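Local coordinates for protein cell division GTPase FtsZ, diverged (PDB 3V3T) that is a divergent member of the tubulin/FtsZ family of cytoskeletal proteins, built around a GTPase domain of the Rossmann-like type, at residues Ala48-His53 and Met83-Ser88. The protein carries 1 engineered substitution. Numbering follows the deposited sequence.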
loop_
_atom_site.group_PDB
_atom_site.type_symbol
_atom_site.label_atom_id
_atom_site.label_comp_id
_atom_site.label_asym_id
_atom_site.label_seq_id
_atom_site.Cartn_x
_atom_site.Cartn_y
_atom_site.Cartn_z
ATOM N N ALA A 48 14.540 -11.432 -4.921
ATOM C CA ALA A 48 13.492 -11.820 -5.846
ATOM C C ALA A 48 13.618 -13.289 -6.245
ATOM O O ALA A 48 14.556 -13.672 -6.944
ATOM C CB ALA A 48 13.519 -10.924 -7.078
ATOM N N LYS A 49 12.674 -14.109 -5.795
ATOM C CA LYS A 49 12.630 -15.510 -6.203
ATOM C C LYS A 49 11.951 -15.654 -7.564
ATOM O O LYS A 49 12.244 -16.585 -8.309
ATOM C CB LYS A 49 11.906 -16.379 -5.162
ATOM C CG LYS A 49 12.675 -16.617 -3.860
ATOM C CD LYS A 49 12.313 -17.977 -3.251
ATOM C CE LYS A 49 12.520 -18.009 -1.739
ATOM N NZ LYS A 49 11.390 -17.337 -1.027
ATOM N N HIS A 50 11.041 -14.735 -7.887
ATOM C CA HIS A 50 10.316 -14.796 -9.156
ATOM C C HIS A 50 10.222 -13.437 -9.839
ATOM O O HIS A 50 9.802 -12.457 -9.234
ATOM C CB HIS A 50 8.921 -15.369 -8.930
ATOM C CG HIS A 50 8.924 -16.626 -8.122
ATOM N ND1 HIS A 50 8.646 -16.641 -6.773
ATOM C CD2 HIS A 50 9.206 -17.905 -8.466
ATOM C CE1 HIS A 50 8.744 -17.881 -6.321
ATOM N NE2 HIS A 50 9.083 -18.665 -7.327
ATOM N N THR A 51 10.616 -13.389 -11.104
ATOM C CA THR A 51 10.577 -12.159 -11.882
ATOM C C THR A 51 9.908 -12.385 -13.230
ATOM O O THR A 51 9.880 -13.501 -13.753
ATOM C CB THR A 51 11.993 -11.612 -12.141
ATOM O OG1 THR A 51 12.762 -12.589 -12.847
ATOM C CG2 THR A 51 12.688 -11.300 -10.846
ATOM N N TYR A 52 9.359 -11.317 -13.789
ATOM C CA TYR A 52 8.817 -11.365 -15.134
ATOM C C TYR A 52 9.209 -10.113 -15.891
ATOM O O TYR A 52 8.732 -9.011 -15.594
ATOM C CB TYR A 52 7.294 -11.498 -15.117
ATOM C CG TYR A 52 6.705 -11.606 -16.510
ATOM C CD1 TYR A 52 6.688 -12.821 -17.186
ATOM C CD2 TYR A 52 6.187 -10.494 -17.156
ATOM C CE1 TYR A 52 6.161 -12.923 -18.458
ATOM C CE2 TYR A 52 5.660 -10.585 -18.422
ATOM C CZ TYR A 52 5.646 -11.799 -19.070
ATOM O OH TYR A 52 5.120 -11.887 -20.337
ATOM N N HIS A 53 10.079 -10.291 -16.876
ATOM C CA HIS A 53 10.548 -9.194 -17.704
ATOM C C HIS A 53 9.589 -8.977 -18.856
ATOM O O HIS A 53 9.245 -9.920 -19.564
ATOM C CB HIS A 53 11.938 -9.513 -18.257
ATOM C CG HIS A 53 12.532 -8.408 -19.073
ATOM N ND1 HIS A 53 12.553 -8.427 -20.450
ATOM C CD2 HIS A 53 13.134 -7.252 -18.705
ATOM C CE1 HIS A 53 13.142 -7.330 -20.896
ATOM N NE2 HIS A 53 13.503 -6.601 -19.856
ATOM N N MET A 83 -0.850 -16.253 -11.357
ATOM C CA MET A 83 -1.813 -17.293 -11.017
ATOM C C MET A 83 -1.244 -18.697 -11.153
ATOM O O MET A 83 -1.703 -19.625 -10.492
ATOM C CB MET A 83 -3.077 -17.138 -11.858
ATOM C CG MET A 83 -3.789 -15.820 -11.608
ATOM S SD MET A 83 -4.039 -15.572 -9.850
ATOM C CE MET A 83 -4.593 -13.863 -9.785
ATOM N N GLU A 84 -0.244 -18.861 -12.005
ATOM C CA GLU A 84 0.384 -20.166 -12.142
ATOM C C GLU A 84 1.063 -20.522 -10.832
ATOM O O GLU A 84 0.753 -21.540 -10.202
ATOM C CB GLU A 84 1.419 -20.162 -13.267
ATOM C CG GLU A 84 2.267 -21.423 -13.315
ATOM C CD GLU A 84 3.422 -21.319 -14.292
ATOM O OE1 GLU A 84 4.468 -20.749 -13.915
ATOM O OE2 GLU A 84 3.285 -21.811 -15.434
ATOM N N LYS A 85 1.976 -19.648 -10.420
ATOM C CA LYS A 85 2.839 -19.905 -9.276
ATOM C C LYS A 85 2.123 -19.728 -7.941
ATOM O O LYS A 85 2.368 -20.474 -6.993
ATOM C CB LYS A 85 4.060 -18.986 -9.345
ATOM C CG LYS A 85 4.754 -19.016 -10.702
ATOM C CD LYS A 85 5.940 -18.068 -10.748
ATOM C CE LYS A 85 6.763 -18.287 -12.006
ATOM N NZ LYS A 85 8.003 -17.464 -11.997
ATOM N N PHE A 86 1.222 -18.752 -7.883
ATOM C CA PHE A 86 0.616 -18.328 -6.620
ATOM C C PHE A 86 -0.904 -18.379 -6.662
ATOM O O PHE A 86 -1.566 -17.478 -6.153
ATOM C CB PHE A 86 1.083 -16.911 -6.256
ATOM C CG PHE A 86 2.576 -16.744 -6.300
ATOM C CD1 PHE A 86 3.388 -17.407 -5.393
ATOM C CD2 PHE A 86 3.171 -15.949 -7.260
ATOM C CE1 PHE A 86 4.763 -17.270 -5.435
ATOM C CE2 PHE A 86 4.551 -15.800 -7.304
ATOM C CZ PHE A 86 5.346 -16.460 -6.394
ATOM N N SER A 87 -1.446 -19.431 -7.274
ATOM C CA SER A 87 -2.890 -19.593 -7.398
ATOM C C SER A 87 -3.535 -19.878 -6.043
ATOM O O SER A 87 -4.736 -19.670 -5.858
ATOM C CB SER A 87 -3.227 -20.728 -8.376
ATOM O OG SER A 87 -3.076 -21.998 -7.766
ATOM N N SER A 88 -2.736 -20.371 -5.102
ATOM C CA SER A 88 -3.208 -20.608 -3.742
ATOM C C SER A 88 -3.323 -19.311 -2.908
ATOM O O SER A 88 -3.811 -19.337 -1.773
ATOM C CB SER A 88 -2.290 -21.611 -3.040
ATOM O OG SER A 88 -0.935 -21.202 -3.134
#
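The Phe86 ring meets the His50 ring edge-first, in an offset edge-to-face pair with centroids 5.2 Å apart and planes inclined at 79°. On the phenyl side the touching atom is CZ, at the far end of the ring; Phe86 CZ comes to 3.3 Å from His50 ND1, which sits at the phenyl edge, close to its plane. One face of the Phe86 ring carries CB of its own neighbour Lys85, 3.7 Å above the centre, while a face of the imidazole has Lys49 CB over its rim. Lys85 runs alongside. Its chain is extended beyond CG, with CD 4.0 Å from His50 CD2, and the lysine and histidine side chains run antiparallel, which carries NZ to 3.8 Å from both CB and CD2 of His50. Phe86 leaves helical geometry just after helix 75-85, and its CG stands anti to the carbonyl carbon (chi1 -51°), a setting that sends the ring across to the histidine. The backbone of His50 is hydrogen-bonded to Phe34 of strand 31-36, the neighbour of edge strand 51-53 in the sheet, and Phe86 also touches Asn31 there. The contact thus joins the C-terminal end of helix 75-85 to the segment that carries edge strand 51-53. No hydrogen bond or salt bridge crosses it: buried Phe86 supplies aromatic packing, and Lys85 brings its terminal NZ, with CD behind it, into van der Waals contact with His50. With Lys85 NZ 4.9 Å from His50 NE2, the ammonium would, if anything, disfavour a protonated imidazole.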